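Local coordinates for Lmo2125 protein (PDB 5TU0) that binds maltose and, as an extracellular solute-binding lipoprotein, probably hands the sugar to a membrane transporter for uptake, at residues Thr10-Val15 against Lys37-Glu42; Asp63-Ala68 against Gly275-Asn280; Asp126-Thr131 against Gly254-Pro259; Val117-Lys122 against Asp326-Ala331. The protein carries 2 engineered substitutions. All blocks are in the same frame, centred on the assembly; numbering follows the deposited sequence. Where two conformers were deposited one is given.

Interaction 1 (Thr10-Val15 against Lys37-Glu42); sequences TLTVSV and KVKVVE
Lys39 and Thr12 run alongside each other in the same direction across two parallel strands, Thr10-Val15 and Lys37-Glu42, that pair in register. With helix 17-34 between them they form a beta-alpha-beta crossover unit. Lys39 CB sits 3.9 Å from Leu11 O and a similar distance from Thr12 OG1. CG is anti to the backbone N (chi1 176°), and from there the chain runs extended: CD passes Thr12 OG1 at 3.8 Å, while CE and NZ extend beyond the pair. Further along the same face, Val41 CG2 presses on Ser14 CB at 3.4 Å, tighter than usual carbon contact. On the other face Val13 CG2 meets Val38 CG1 at 3.6 Å; Leu11 touches helix 285-295 and Val13 touches Trp276. The backbone ladder includes a nearly straight bond from Val13 N to Lys39 O (2.8 Å, 175° at the hydrogen). Lys37 O is gripped twice, by Leu11 N and by Thr10 OG1, which approaches from above the carbonyl plane at 2.9 Å. The chemistry is therefore two-sided: Leu11 and four valines, with Glu42 at the end, make one face; the hydroxyls and lysines, joined by Val41, make the other and leave the lysine charges at the surface.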
loop_
_atom_site.group_PDB
_atom_site.type_symbol
_atom_site.label_atom_id
_atom_site.label_comp_id
_atom_site.label_asym_id
_atom_site.label_seq_id
_atom_site.Cartn_x
_atom_site.Cartn_y
_atom_site.Cartn_z
ATOM N N THR A 10 -8.982 -23.512 -22.793
ATOM C CA THR A 10 -8.295 -23.533 -21.496
ATOM C C THR A 10 -7.707 -22.148 -21.135
ATOM O O THR A 10 -7.438 -21.329 -22.023
ATOM C CB THR A 10 -7.220 -24.651 -21.475
ATOM O OG1 THR A 10 -6.580 -24.718 -20.182
ATOM C CG2 THR A 10 -6.180 -24.436 -22.578
ATOM N N LEU A 11 -7.536 -21.908 -19.831
ATOM C CA LEU A 11 -7.052 -20.634 -19.291
ATOM C C LEU A 11 -6.010 -20.898 -18.197
ATOM O O LEU A 11 -6.263 -21.666 -17.272
ATOM C CB LEU A 11 -8.218 -19.866 -18.673
ATOM C CG LEU A 11 -7.894 -18.464 -18.136
ATOM C CD1 LEU A 11 -7.783 -17.479 -19.288
ATOM C CD2 LEU A 11 -8.942 -18.004 -17.139
ATOM N N THR A 12 -4.841 -20.264 -18.295
ATOM C CA THR A 12 -3.806 -20.450 -17.279
ATOM C C THR A 12 -3.778 -19.270 -16.306
ATOM O O THR A 12 -3.552 -18.106 -16.704
ATOM C CB THR A 12 -2.427 -20.702 -17.908
ATOM O OG1 THR A 12 -2.495 -21.885 -18.711
ATOM C CG2 THR A 12 -1.379 -20.905 -16.838
ATOM N N VAL A 13 -3.978 -19.588 -15.025
ATOM C CA VAL A 13 -4.066 -18.587 -13.964
ATOM C C VAL A 13 -2.861 -18.779 -13.079
ATOM O O VAL A 13 -2.682 -19.861 -12.535
ATOM C CB VAL A 13 -5.359 -18.786 -13.137
ATOM C CG1 VAL A 13 -5.429 -17.822 -11.945
ATOM C CG2 VAL A 13 -6.575 -18.649 -14.035
ATOM N N SER A 14 -2.013 -17.750 -12.983
ATOM C CA SER A 14 -0.818 -17.808 -12.154
ATOM C C SER A 14 -0.958 -16.928 -10.925
ATOM O O SER A 14 -1.228 -15.725 -11.030
ATOM C CB SER A 14 0.429 -17.394 -12.939
ATOM O OG SER A 14 1.611 -17.610 -12.170
ATOM N N VAL A 15 -0.739 -17.515 -9.752
ATOM C CA VAL A 15 -0.832 -16.764 -8.520
ATOM C C VAL A 15 0.226 -17.178 -7.528
ATOM O O VAL A 15 0.804 -18.252 -7.619
ATOM C CB VAL A 15 -2.230 -16.894 -7.840
ATOM C CG1 VAL A 15 -3.304 -16.193 -8.651
ATOM C CG2 VAL A 15 -2.612 -18.358 -7.563
ATOM N N LYS A 37 -11.319 -25.176 -19.140
ATOM C CA LYS A 37 -10.518 -25.851 -18.125
ATOM C C LYS A 37 -9.523 -24.795 -17.637
ATOM O O LYS A 37 -8.829 -24.182 -18.443
ATOM C CB LYS A 37 -9.805 -27.086 -18.669
ATOM C CG LYS A 37 -9.016 -27.800 -17.575
ATOM C CD LYS A 37 -8.613 -29.213 -17.925
ATOM C CE LYS A 37 -7.981 -29.893 -16.709
ATOM N NZ LYS A 37 -7.797 -31.358 -16.897
ATOM N N VAL A 38 -9.499 -24.546 -16.330
ATOM C CA VAL A 38 -8.585 -23.583 -15.746
ATOM C C VAL A 38 -7.392 -24.356 -15.186
ATOM O O VAL A 38 -7.574 -25.295 -14.421
ATOM C CB VAL A 38 -9.249 -22.770 -14.612
ATOM C CG1 VAL A 38 -8.237 -21.877 -13.903
ATOM C CG2 VAL A 38 -10.408 -21.945 -15.157
ATOM N N LYS A 39 -6.192 -23.965 -15.608
ATOM C CA LYS A 39 -4.941 -24.534 -15.126
ATOM C C LYS A 39 -4.384 -23.534 -14.127
ATOM O O LYS A 39 -4.160 -22.369 -14.473
ATOM C CB LYS A 39 -3.975 -24.729 -16.292
ATOM C CG LYS A 39 -2.588 -25.219 -15.914
ATOM C CD LYS A 39 -1.706 -25.301 -17.148
ATOM C CE LYS A 39 -0.284 -25.710 -16.807
ATOM N NZ LYS A 39 0.527 -25.922 -18.041
ATOM N N VAL A 40 -4.177 -23.973 -12.890
ATOM C CA VAL A 40 -3.656 -23.103 -11.845
ATOM C C VAL A 40 -2.168 -23.369 -11.628
ATOM O O VAL A 40 -1.767 -24.495 -11.362
ATOM C CB VAL A 40 -4.406 -23.309 -10.516
ATOM C CG1 VAL A 40 -3.888 -22.347 -9.451
ATOM C CG2 VAL A 40 -5.903 -23.097 -10.716
ATOM N N VAL A 41 -1.354 -22.330 -11.755
ATOM C CA VAL A 41 0.086 -22.451 -11.517
ATOM C C VAL A 41 0.462 -21.532 -10.362
ATOM O O VAL A 41 -0.099 -20.440 -10.210
ATOM C CB VAL A 41 0.932 -22.143 -12.774
ATOM C CG1 VAL A 41 0.581 -23.104 -13.893
ATOM C CG2 VAL A 41 0.742 -20.722 -13.251
ATOM N N GLU A 42 1.387 -21.991 -9.532
ATOM C CA GLU A 42 1.854 -21.209 -8.406
ATOM C C GLU A 42 3.214 -20.625 -8.737
ATOM O O GLU A 42 4.123 -21.342 -9.173
ATOM C CB GLU A 42 1.920 -22.055 -7.129
ATOM C CG GLU A 42 2.270 -21.251 -5.866
ATOM C CD GLU A 42 3.723 -20.778 -5.799
ATOM O OE1 GLU A 42 4.600 -21.542 -6.254
ATOM O OE2 GLU A 42 4.006 -19.660 -5.268
#

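Interaction 2 (Asp63-Ala68 against Gly275-Asn280); sequences DVMMSA and GWVVSN
Strands 64-68 and 275-278 run antiparallel with a pronounced twist, their short axes 132° apart, and pair through alternating hydrogen-bonded and non-hydrogen-bonded positions from Val64-Val278 to Ser67-Gly275. This ladder belongs to the mixed sheet of the two-lobed solute-binding fold, and a Met-aromatic contact sits on one of its faces. Met65 and Val277 exchange both backbone bonds, Val277 N to Met65 O at 2.8 Å being the shorter; Ser67 and Gly275 do the same. Next to these pairs Ser279 N donates to Asp63 O (2.9 Å). On the face carrying Met66 and Trp276, Met66 CG stands over the centre of the indole six-membered ring, 3.6 Å from its centroid and only 6° off the normal. SD follows over the same face, 4.2 Å from that centroid, leaning toward CZ2. The ring also meets Trp291 edge-to-face and touches Val13 and Val15 of strand 10-15, so it ties the ladder to neighbouring elements. On the opposite face, which carries Met65, Val277 and Ser67, Met65 CG lies 3.5 Å from Val277 CG2, and its chain, bent at chi2 and chi3, brings CE beside Ser279 CB. Leu49 of helix 45-58 touches Met65 and Ser67 there. Asp63 points away from the ladder, its carboxylate taken up by Thr12 N, Ser282 and Asn284. Met65 O, the acceptor for Val277 N, also lies 3.5 Å from Trp276 CE3, oblique to the indole.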
loop_
_atom_site.group_PDB
_atom_site.type_symbol
_atom_site.label_atom_id
_atom_site.label_comp_id
_atom_site.label_asym_id
_atom_site.label_seq_id
_atom_site.Cartn_x
_atom_site.Cartn_y
_atom_site.Cartn_z
ATOM N N ASP A 63 -2.076 -16.665 -18.796
ATOM C CA ASP A 63 -3.071 -15.761 -19.359
ATOM C C ASP A 63 -3.467 -14.663 -18.406
ATOM O O ASP A 63 -3.660 -13.509 -18.826
ATOM C CB ASP A 63 -4.326 -16.529 -19.729
ATOM C CG ASP A 63 -4.077 -17.538 -20.809
ATOM O OD1 ASP A 63 -3.670 -17.119 -21.909
ATOM O OD2 ASP A 63 -4.317 -18.738 -20.558
ATOM N N VAL A 64 -3.627 -15.007 -17.125
ATOM C CA VAL A 64 -3.994 -14.024 -16.108
ATOM C C VAL A 64 -3.135 -14.211 -14.864
ATOM O O VAL A 64 -2.666 -15.311 -14.568
ATOM C CB VAL A 64 -5.484 -14.097 -15.709
ATOM C CG1 VAL A 64 -6.385 -13.716 -16.881
ATOM C CG2 VAL A 64 -5.825 -15.477 -15.189
ATOM N N MET A 65 -2.916 -13.109 -14.158
ATOM C CA MET A 65 -2.111 -13.100 -12.948
ATOM C C MET A 65 -2.495 -11.867 -12.133
ATOM O O MET A 65 -3.395 -11.135 -12.507
ATOM C CB MET A 65 -0.630 -13.109 -13.339
ATOM C CG MET A 65 -0.157 -11.839 -14.040
ATOM S SD MET A 65 0.922 -12.132 -15.466
ATOM C CE MET A 65 -0.375 -12.518 -16.635
ATOM N N MET A 66 -1.819 -11.640 -11.022
ATOM C CA MET A 66 -2.093 -10.477 -10.211
ATOM C C MET A 66 -0.893 -9.544 -10.232
ATOM O O MET A 66 0.222 -9.937 -10.605
ATOM C CB MET A 66 -2.418 -10.900 -8.776
ATOM C CG MET A 66 -3.649 -11.796 -8.663
ATOM S SD MET A 66 -3.883 -12.454 -6.990
ATOM C CE MET A 66 -4.016 -10.954 -6.060
ATOM N N SER A 67 -1.130 -8.300 -9.829
ATOM C CA SER A 67 -0.077 -7.312 -9.719
ATOM C C SER A 67 -0.447 -6.271 -8.680
ATOM O O SER A 67 -1.626 -5.931 -8.527
ATOM C CB SER A 67 0.156 -6.611 -11.058
ATOM O OG SER A 67 1.106 -5.551 -10.934
ATOM N N ALA A 68 0.559 -5.793 -7.948
ATOM C CA ALA A 68 0.362 -4.661 -7.061
ATOM C C ALA A 68 -0.119 -3.509 -7.938
ATOM O O ALA A 68 0.297 -3.398 -9.104
ATOM C CB ALA A 68 1.658 -4.275 -6.384
ATOM N N GLY A 275 -4.557 -5.988 -8.179
ATOM C CA GLY A 275 -5.559 -6.194 -9.205
ATOM C C GLY A 275 -5.218 -7.438 -10.018
ATOM O O GLY A 275 -4.083 -7.945 -9.987
ATOM N N TRP A 276 -6.215 -7.945 -10.728
ATOM C CA TRP A 276 -6.024 -9.034 -11.647
ATOM C C TRP A 276 -5.703 -8.402 -13.009
ATOM O O TRP A 276 -6.316 -7.398 -13.400
ATOM C CB TRP A 276 -7.286 -9.897 -11.737
ATOM C CG TRP A 276 -7.453 -10.822 -10.603
ATOM C CD1 TRP A 276 -8.143 -10.609 -9.454
ATOM C CD2 TRP A 276 -6.918 -12.148 -10.516
ATOM N NE1 TRP A 276 -8.087 -11.739 -8.652
ATOM C CE2 TRP A 276 -7.320 -12.685 -9.277
ATOM C CE3 TRP A 276 -6.130 -12.922 -11.364
ATOM C CZ2 TRP A 276 -6.977 -13.979 -8.877
ATOM C CZ3 TRP A 276 -5.779 -14.209 -10.966
ATOM C CH2 TRP A 276 -6.204 -14.718 -9.730
ATOM N N VAL A 277 -4.732 -8.977 -13.713
ATOM C CA VAL A 277 -4.308 -8.466 -15.007
ATOM C C VAL A 277 -4.274 -9.579 -16.033
ATOM O O VAL A 277 -4.208 -10.755 -15.664
ATOM C CB VAL A 277 -2.936 -7.776 -14.915
ATOM C CG1 VAL A 277 -2.993 -6.655 -13.879
ATOM C CG2 VAL A 277 -1.811 -8.753 -14.561
ATOM N N VAL A 278 -4.337 -9.199 -17.313
ATOM C CA VAL A 278 -4.338 -10.145 -18.446
ATOM C C VAL A 278 -3.099 -9.926 -19.292
ATOM O O VAL A 278 -2.788 -8.798 -19.670
ATOM C CB VAL A 278 -5.575 -9.947 -19.338
ATOM C CG1 VAL A 278 -5.538 -10.876 -20.552
ATOM C CG2 VAL A 278 -6.843 -10.147 -18.532
ATOM N N SER A 279 -2.382 -11.005 -19.582
ATOM C CA SER A 279 -1.216 -10.939 -20.448
ATOM C C SER A 279 -1.610 -10.413 -21.833
ATOM O O SER A 279 -2.584 -10.881 -22.418
ATOM C CB SER A 279 -0.612 -12.334 -20.598
ATOM O OG SER A 279 0.393 -12.363 -21.589
ATOM N N ASN A 280 -0.859 -9.437 -22.353
ATOM C CA ASN A 280 -1.150 -8.899 -23.690
ATOM C C ASN A 280 -0.773 -9.920 -24.769
ATOM O O ASN A 280 -1.159 -9.758 -25.921
ATOM C CB ASN A 280 -0.397 -7.589 -23.930
ATOM C CG ASN A 280 -1.037 -6.716 -25.007
ATOM O OD1 ASN A 280 -2.225 -6.849 -25.332
ATOM N ND2 ASN A 280 -0.262 -5.777 -25.522
#

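Interaction 3 (Asp126-Thr131 against Gly254-Pro259); sequences DKAPAT and GVAKIP
The irregular approach to the N-cap of helix 132-138 packs against the end of strand 253-256 and the extended segment after it, with Ala128 and Ala256 touching through their methyl groups. These methyls, which are the whole of both side chains, lie 3.5 Å apart (Ala128 CB to Ala256 CB). Farther along both segments, the ring of Pro259 fits against the backbone leading into the helix: its CB lies 3.4 Å from Thr131 C, and its CG is 3.6 Å from Pro129 O. Two waters carry the polar link. The first donates to both Pro129 O and Lys257 O, each at 2.8 Å. The second donates to Ala130 O and accepts from Lys257 NZ at 2.7 Å. Lys257 reaches that water because its chain bends at chi3 and again at chi4 (-67°), which brings NZ round to Ile258 O, 3.0 Å away; a salt bridge to Glu266 holds the same ammonium. Thr131 OG1 accepts from Asp134 N, capping the helix's first turn. Leu118 of strand 105-121 touches both Pro129 and Pro259. Methyl and proline packing plus bridging waters join a strand end to the lead-in of a capped helix, loop-on-sheet packing in an alpha/beta lobe of the solute-binding fold.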
loop_
_atom_site.group_PDB
_atom_site.type_symbol
_atom_site.label_atom_id
_atom_site.label_comp_id
_atom_site.label_asym_id
_atom_site.label_seq_id
_atom_site.Cartn_x
_atom_site.Cartn_y
_atom_site.Cartn_z
ATOM N N ASP A 126 -5.739 1.174 27.257
ATOM C CA ASP A 126 -7.169 0.914 27.478
ATOM C C ASP A 126 -7.968 1.014 26.193
ATOM O O ASP A 126 -9.037 0.426 26.087
ATOM C CB ASP A 126 -7.767 1.909 28.478
ATOM C CG ASP A 126 -7.192 1.770 29.857
ATOM O OD1 ASP A 126 -6.679 0.676 30.197
ATOM O OD2 ASP A 126 -7.275 2.760 30.621
ATOM N N LYS A 127 -7.469 1.800 25.248
ATOM C CA LYS A 127 -8.116 1.938 23.942
ATOM C C LYS A 127 -7.161 2.519 22.910
ATOM O O LYS A 127 -6.109 3.054 23.256
ATOM C CB LYS A 127 -9.334 2.834 24.049
ATOM C CG LYS A 127 -9.054 4.238 24.555
ATOM C CD LYS A 127 -10.374 4.974 24.650
ATOM C CE LYS A 127 -10.233 6.346 25.272
ATOM N NZ LYS A 127 -11.578 6.982 25.424
ATOM N N ALA A 128 -7.545 2.426 21.634
ATOM C CA ALA A 128 -6.730 2.975 20.574
ATOM C C ALA A 128 -6.632 4.495 20.725
ATOM O O ALA A 128 -7.643 5.146 20.984
ATOM C CB ALA A 128 -7.333 2.632 19.216
ATOM N N PRO A 129 -5.422 5.067 20.619
ATOM C CA PRO A 129 -5.344 6.535 20.637
ATOM C C PRO A 129 -6.133 7.094 19.441
ATOM O O PRO A 129 -6.086 6.508 18.344
ATOM C CB PRO A 129 -3.851 6.816 20.468
ATOM C CG PRO A 129 -3.179 5.581 20.964
ATOM C CD PRO A 129 -4.082 4.452 20.574
ATOM N N ALA A 130 -6.860 8.187 19.663
ATOM C CA ALA A 130 -7.707 8.775 18.630
ATOM C C ALA A 130 -7.066 9.895 17.803
ATOM O O ALA A 130 -7.463 10.137 16.648
ATOM C CB ALA A 130 -8.979 9.280 19.278
ATOM N N THR A 131 -6.110 10.594 18.394
ATOM C CA THR A 131 -5.461 11.715 17.750
ATOM C C THR A 131 -3.957 11.684 17.967
ATOM O O THR A 131 -3.458 10.994 18.870
ATOM C CB THR A 131 -5.969 13.055 18.350
ATOM O OG1 THR A 131 -5.564 13.167 19.734
ATOM C CG2 THR A 131 -7.460 13.165 18.272
ATOM N N GLY A 254 -4.406 -4.749 18.982
ATOM C CA GLY A 254 -5.638 -4.195 18.475
ATOM C C GLY A 254 -5.246 -3.359 17.272
ATOM O O GLY A 254 -4.081 -3.008 17.112
ATOM N N VAL A 255 -6.213 -3.058 16.421
ATOM C CA VAL A 255 -5.939 -2.277 15.228
ATOM C C VAL A 255 -6.974 -1.167 15.111
ATOM O O VAL A 255 -8.176 -1.377 15.382
ATOM C CB VAL A 255 -5.965 -3.148 13.951
ATOM C CG1 VAL A 255 -5.288 -2.419 12.798
ATOM C CG2 VAL A 255 -5.269 -4.484 14.194
ATOM N N ALA A 256 -6.505 -0.006 14.662
ATOM C CA ALA A 256 -7.352 1.153 14.480
ATOM C C ALA A 256 -6.907 2.008 13.300
ATOM O O ALA A 256 -5.792 1.850 12.756
ATOM C CB ALA A 256 -7.340 1.993 15.751
ATOM N N LYS A 257 -7.801 2.902 12.888
ATOM C CA LYS A 257 -7.446 3.905 11.898
ATOM C C LYS A 257 -6.266 4.690 12.462
ATOM O O LYS A 257 -6.062 4.729 13.682
ATOM C CB LYS A 257 -8.612 4.874 11.651
ATOM C CG LYS A 257 -9.022 5.666 12.893
ATOM C CD LYS A 257 -10.183 6.618 12.644
ATOM C CE LYS A 257 -9.760 7.855 11.880
ATOM N NZ LYS A 257 -8.838 8.732 12.657
ATOM N N ILE A 258 -5.503 5.321 11.594
ATOM C CA ILE A 258 -4.381 6.145 12.048
ATOM C C ILE A 258 -4.971 7.377 12.786
ATOM O O ILE A 258 -5.979 7.955 12.353
ATOM C CB ILE A 258 -3.467 6.571 10.871
ATOM C CG1 ILE A 258 -2.978 5.322 10.092
ATOM C CG2 ILE A 258 -2.308 7.415 11.388
ATOM C CD1 ILE A 258 -2.247 5.620 8.800
ATOM N N PRO A 259 -4.390 7.751 13.932
ATOM C CA PRO A 259 -4.975 8.889 14.621
ATOM C C PRO A 259 -4.989 10.191 13.807
ATOM O O PRO A 259 -4.138 10.410 12.948
ATOM C CB PRO A 259 -4.099 9.027 15.881
ATOM C CG PRO A 259 -3.528 7.670 16.084
ATOM C CD PRO A 259 -3.315 7.121 14.717
HETATM O O HOH W 1 -7.301 5.954 15.934
HETATM O O HOH W 2 -9.614 9.513 15.076
#

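Interaction 4 (Val117-Lys122 against Asp326-Ala331); sequences VLYYNK and DELTNA
The ring of Tyr119 meets Leu328 CD1 obliquely, the methyl lying 3.7 Å from OH, while Val117 CG2 of the same strand rests 3.9 Å above one ring face, displaced toward the rim. Tyr246 makes an edge-to-face contact with this ring, and Tyr119 OH is hydrogen-bonded to Gly239 O. This is helix-on-sheet packing in an alpha/beta lobe: strand 117-121 and the first turn of helix 327-336 run roughly antiparallel, their short axes 9.1 Å apart at closest. Val117 packs on the side of the helix. CG2 reaches Leu328 CD1, the two side chains crossing at about a right angle, and CG1 packs on Ala331 CB at 3.8 Å. Val255 of strand 253-256 touches Val117, Tyr119, Leu328 and Ala331, so the apolar patch continues onto the neighbouring strand. The helix start is marked by Asp326 at the N-cap, whose OD2 accepts a weak bond from Thr329 N. At the polar end of the contact Lys122 and Glu327 reach toward each other tip to tip. Both chains are extended beyond CG, and NZ forms a salt bridge with OE2 at 2.7 Å, approaching from above the carboxylate plane, 35° out of it. The carboxylate spans two partners: OE2 takes the Lys122 ammonium, and OE1 accepts the backbone N-H of Val255.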
loop_
_atom_site.group_PDB
_atom_site.type_symbol
_atom_site.label_atom_id
_atom_site.label_comp_id
_atom_site.label_asym_id
_atom_site.label_seq_id
_atom_site.Cartn_x
_atom_site.Cartn_y
_atom_site.Cartn_z
ATOM N N VAL A 117 -2.104 1.364 8.886
ATOM C CA VAL A 117 -3.033 1.426 9.996
ATOM C C VAL A 117 -2.238 1.627 11.284
ATOM O O VAL A 117 -1.000 1.642 11.264
ATOM C CB VAL A 117 -3.888 0.124 10.093
ATOM C CG1 VAL A 117 -4.739 -0.065 8.837
ATOM C CG2 VAL A 117 -3.020 -1.111 10.307
ATOM N N LEU A 118 -2.945 1.795 12.392
ATOM C CA LEU A 118 -2.292 1.911 13.704
ATOM C C LEU A 118 -2.499 0.604 14.483
ATOM O O LEU A 118 -3.645 0.220 14.783
ATOM C CB LEU A 118 -2.890 3.053 14.520
ATOM C CG LEU A 118 -2.224 3.269 15.883
ATOM C CD1 LEU A 118 -0.909 4.020 15.704
ATOM C CD2 LEU A 118 -3.126 4.005 16.860
ATOM N N TYR A 119 -1.406 -0.092 14.779
ATOM C CA TYR A 119 -1.454 -1.278 15.637
ATOM C C TYR A 119 -1.194 -0.798 17.037
ATOM O O TYR A 119 -0.379 0.104 17.225
ATOM C CB TYR A 119 -0.353 -2.273 15.302
ATOM C CG TYR A 119 -0.565 -3.037 14.031
ATOM C CD1 TYR A 119 -1.391 -4.153 14.013
ATOM C CD2 TYR A 119 0.097 -2.678 12.857
ATOM C CE1 TYR A 119 -1.588 -4.871 12.852
ATOM C CE2 TYR A 119 -0.078 -3.398 11.698
ATOM C CZ TYR A 119 -0.926 -4.493 11.697
ATOM O OH TYR A 119 -1.127 -5.202 10.551
ATOM N N TYR A 120 -1.884 -1.369 18.021
ATOM C CA TYR A 120 -1.615 -1.013 19.429
ATOM C C TYR A 120 -1.741 -2.259 20.286
ATOM O O TYR A 120 -2.372 -3.258 19.890
ATOM C CB TYR A 120 -2.518 0.131 19.949
ATOM C CG TYR A 120 -3.963 -0.240 20.174
ATOM C CD1 TYR A 120 -4.854 -0.324 19.111
ATOM C CD2 TYR A 120 -4.448 -0.500 21.464
ATOM C CE1 TYR A 120 -6.174 -0.676 19.321
ATOM C CE2 TYR A 120 -5.775 -0.847 21.678
ATOM C CZ TYR A 120 -6.628 -0.931 20.599
ATOM O OH TYR A 120 -7.942 -1.277 20.794
ATOM N N ASN A 121 -1.122 -2.200 21.447
ATOM C CA ASN A 121 -1.110 -3.313 22.373
ATOM C C ASN A 121 -2.192 -3.122 23.434
ATOM O O ASN A 121 -2.086 -2.210 24.273
ATOM C CB ASN A 121 0.271 -3.407 23.008
ATOM C CG ASN A 121 0.478 -4.699 23.761
ATOM O OD1 ASN A 121 -0.479 -5.299 24.274
ATOM N ND2 ASN A 121 1.730 -5.132 23.847
ATOM N N LYS A 122 -3.222 -3.985 23.396
ATOM C CA LYS A 122 -4.330 -3.915 24.342
ATOM C C LYS A 122 -3.916 -4.203 25.794
ATOM O O LYS A 122 -4.653 -3.856 26.729
ATOM C CB LYS A 122 -5.477 -4.840 23.925
ATOM C CG LYS A 122 -6.060 -4.557 22.548
ATOM C CD LYS A 122 -7.320 -5.377 22.335
ATOM C CE LYS A 122 -7.945 -5.128 20.991
ATOM N NZ LYS A 122 -9.162 -5.961 20.848
ATOM N N ASP A 326 -13.769 -7.550 12.300
ATOM C CA ASP A 326 -12.366 -7.871 12.557
ATOM C C ASP A 326 -11.631 -6.526 12.611
ATOM O O ASP A 326 -11.790 -5.691 11.710
ATOM C CB ASP A 326 -11.773 -8.717 11.436
ATOM C CG ASP A 326 -10.285 -8.928 11.601
ATOM O OD1 ASP A 326 -9.867 -9.365 12.690
ATOM O OD2 ASP A 326 -9.524 -8.632 10.657
ATOM N N GLU A 327 -10.806 -6.328 13.630
ATOM C CA GLU A 327 -10.164 -5.029 13.789
ATOM C C GLU A 327 -9.268 -4.594 12.637
ATOM O O GLU A 327 -9.340 -3.448 12.225
ATOM C CB GLU A 327 -9.421 -4.940 15.113
ATOM C CG GLU A 327 -10.364 -5.126 16.287
ATOM C CD GLU A 327 -9.745 -4.772 17.613
ATOM O OE1 GLU A 327 -8.599 -4.290 17.630
ATOM O OE2 GLU A 327 -10.423 -4.966 18.639
ATOM N N LEU A 328 -8.434 -5.493 12.119
ATOM C CA LEU A 328 -7.528 -5.123 11.024
ATOM C C LEU A 328 -8.330 -4.716 9.792
ATOM O O LEU A 328 -8.049 -3.694 9.156
ATOM C CB LEU A 328 -6.558 -6.258 10.683
ATOM C CG LEU A 328 -5.608 -5.964 9.507
ATOM C CD1 LEU A 328 -4.753 -4.724 9.784
ATOM C CD2 LEU A 328 -4.750 -7.185 9.193
ATOM N N THR A 329 -9.343 -5.512 9.485
ATOM C CA THR A 329 -10.222 -5.249 8.359
ATOM C C THR A 329 -10.932 -3.909 8.504
ATOM O O THR A 329 -10.964 -3.133 7.549
ATOM C CB THR A 329 -11.274 -6.352 8.213
ATOM O OG1 THR A 329 -10.610 -7.622 8.132
ATOM C CG2 THR A 329 -12.123 -6.119 6.963
ATOM N N ASN A 330 -11.471 -3.631 9.696
ATOM C CA ASN A 330 -12.168 -2.366 9.960
ATOM C C ASN A 330 -11.223 -1.165 9.813
ATOM O O ASN A 330 -11.588 -0.161 9.201
ATOM C CB ASN A 330 -12.784 -2.332 11.375
ATOM C CG ASN A 330 -13.980 -3.260 11.536
ATOM O OD1 ASN A 330 -14.546 -3.769 10.568
ATOM N ND2 ASN A 330 -14.374 -3.475 12.773
ATOM N N ALA A 331 -10.027 -1.279 10.393
ATOM C CA ALA A 331 -9.013 -0.212 10.307
ATOM C C ALA A 331 -8.612 0.078 8.866
ATOM O O ALA A 331 -8.542 1.230 8.458
ATOM C CB ALA A 331 -7.787 -0.572 11.119
#

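Overall arrangement
Interactions 1 and 2 meet, their centres 12 Å apart: Thr12 N bonds to Asp63 OD2 and Ser14 N to Val64 O. Interactions 3 and 4, centres 8 Å apart, touch where strand 253-256 of interaction 3 pairs with strand 105-121 of interaction 4 (Gly254 N to Tyr120 O, Leu118 N to Ala256 O). The pairs lie well separated, 41 Å between the centres of 1 and 3, yet interactions 2 and 4 reach one sheet through neighbouring strands 272-278 and 105-121. The bound sugar, in a pocket with Asp70, Glu114, Tyr164 and Trp241, lies about 10 Å from the side chains of both Ser67 and Tyr119. Tartronate lies about 7 Å from the Asp63 side chain.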